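Putative HTH-type transcriptional regulator PF0864 (Pyrococcus furiosus, PDB 2IA0) probably binds DNA sequence-specifically through a winged helix-turn-helix domain, as a transcriptional regulator of the AsnC family. Local coordinates at the interface of chains A and B. Sequence-based numbering; all coordinates share one arbitrary frame. Chains: chain A/B, Putative HTH-type transcriptional regulator PF0864.

The interface of chains A and B. Residues chain A 68, 71-72, 171; chain B 14-15, 20, 23, 60.
A:Leu72 points its forked end into an apolar pocket formed by B:Leu15, B:Leu23 and B:Val60, in the part of the two-fold dimer interface where the strand 61-68 and the following loop of chain A meet the winged helix-turn-helix domain of chain B. Its two methyls divide the work. CD1 of A:Leu72 lies 3.7 Å from CD1 of B:Leu15, the two side chains meeting tip to tip, and also faces CG1 of B:Val60, where the modelled separation is too short to interpret. CD2 of A:Leu72 turns toward helix 17-28 of chain B and meets CD1 of B:Leu23 end-on at 3.8 Å. With chi1 at -79°, CG of A:Leu72 sits beside its own backbone N and opposite the carbonyl carbon, which directs the fork at chain B. Replacing A:Leu72 by an alanine would probably leave the methyl ends of B:Leu15 and B:Leu23 without their apolar mate and open a gap between the loop and the helix.

B:Val60 is flanked by chain A on further sides. The side chain of A:Gln71, bent at chi2 (89°), crosses that of B:Val60 at about a right angle and turns a face of its amide to the valine methyl, CD of A:Gln71 being 4.1 Å from CG2 of B:Val60. CD2 of A:Leu68 comes within 3.7 Å of the backbone carbonyl O of B:Val60. At the other end of the patch, the C-terminal A:Val171 packs against the aliphatic start of B:Arg20 and crosses B:Leu23 nearly perpendicularly; CG2 of A:Val171 lies 3.7 Å from CB of B:Arg20.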
# COMPACT_ATOMS: atom_id res chain seq x y z
N LEU A 68 0.04 10.77 3.81
CA LEU A 68 0.75 12.02 3.53
C LEU A 68 0.24 12.72 2.25
O LEU A 68 -0.25 12.07 1.34
CB LEU A 68 2.26 11.77 3.44
CG LEU A 68 2.95 11.40 4.76
CD1 LEU A 68 4.43 11.36 4.58
CD2 LEU A 68 2.58 12.39 5.84
N GLN A 71 2.90 17.05 -1.22
CA GLN A 71 4.22 17.61 -0.89
C GLN A 71 5.24 16.57 -0.45
O GLN A 71 6.45 16.78 -0.58
CB GLN A 71 4.13 18.63 0.26
CG GLN A 71 3.27 19.84 -0.01
CD GLN A 71 1.81 19.63 0.37
OE1 GLN A 71 1.33 18.48 0.50
NE2 GLN A 71 1.09 20.74 0.57
N LEU A 72 4.77 15.45 0.11
CA LEU A 72 5.70 14.44 0.60
C LEU A 72 5.59 13.13 -0.15
O LEU A 72 6.39 12.22 0.08
CB LEU A 72 5.55 14.21 2.10
CG LEU A 72 6.15 15.19 3.11
CD1 LEU A 72 5.15 16.24 3.39
CD2 LEU A 72 6.50 14.49 4.41
N VAL A 171 9.12 9.79 5.51
CA VAL A 171 9.47 11.14 5.93
C VAL A 171 10.63 11.09 6.95
O VAL A 171 11.81 11.16 6.58
CB VAL A 171 8.25 11.90 6.55
CG1 VAL A 171 7.38 10.99 7.39
CG2 VAL A 171 8.73 13.07 7.41
N HIS B 14 10.51 24.95 3.87
CA HIS B 14 9.07 24.65 4.16
C HIS B 14 8.95 23.80 5.43
O HIS B 14 8.63 24.33 6.49
CB HIS B 14 8.39 24.02 2.93
CG HIS B 14 6.94 23.67 3.14
ND1 HIS B 14 6.28 22.77 2.33
CD2 HIS B 14 6.04 24.08 4.07
CE1 HIS B 14 5.03 22.65 2.75
NE2 HIS B 14 4.85 23.43 3.81
N LEU B 15 9.23 22.49 5.34
CA LEU B 15 9.22 21.62 6.53
C LEU B 15 10.60 21.56 7.18
O LEU B 15 11.61 21.33 6.50
CB LEU B 15 8.77 20.19 6.20
CG LEU B 15 7.52 19.78 5.42
CD1 LEU B 15 7.49 18.26 5.42
CD2 LEU B 15 6.23 20.31 6.01
N ARG B 20 8.78 17.03 10.58
CA ARG B 20 9.09 15.65 10.17
C ARG B 20 8.99 14.68 11.34
O ARG B 20 8.53 13.55 11.16
CB ARG B 20 10.48 15.57 9.52
CG ARG B 20 10.59 16.37 8.24
CD ARG B 20 11.91 16.10 7.53
NE ARG B 20 11.71 16.12 6.08
CZ ARG B 20 11.77 17.21 5.32
NH1 ARG B 20 12.04 18.40 5.86
NH2 ARG B 20 11.56 17.11 4.00
N LEU B 23 5.18 14.17 11.96
CA LEU B 23 4.71 13.24 10.92
C LEU B 23 5.12 11.77 11.11
O LEU B 23 4.32 10.89 10.85
CB LEU B 23 5.08 13.72 9.51
CG LEU B 23 4.61 15.13 9.12
CD1 LEU B 23 5.28 15.57 7.83
CD2 LEU B 23 3.10 15.22 9.00
N VAL B 60 -0.63 18.48 4.18
CA VAL B 60 0.52 17.61 4.35
C VAL B 60 0.08 16.30 5.04
O VAL B 60 0.47 15.22 4.63
CB VAL B 60 1.68 18.32 5.11
CG1 VAL B 60 2.92 17.44 5.21
CG2 VAL B 60 2.05 19.63 4.43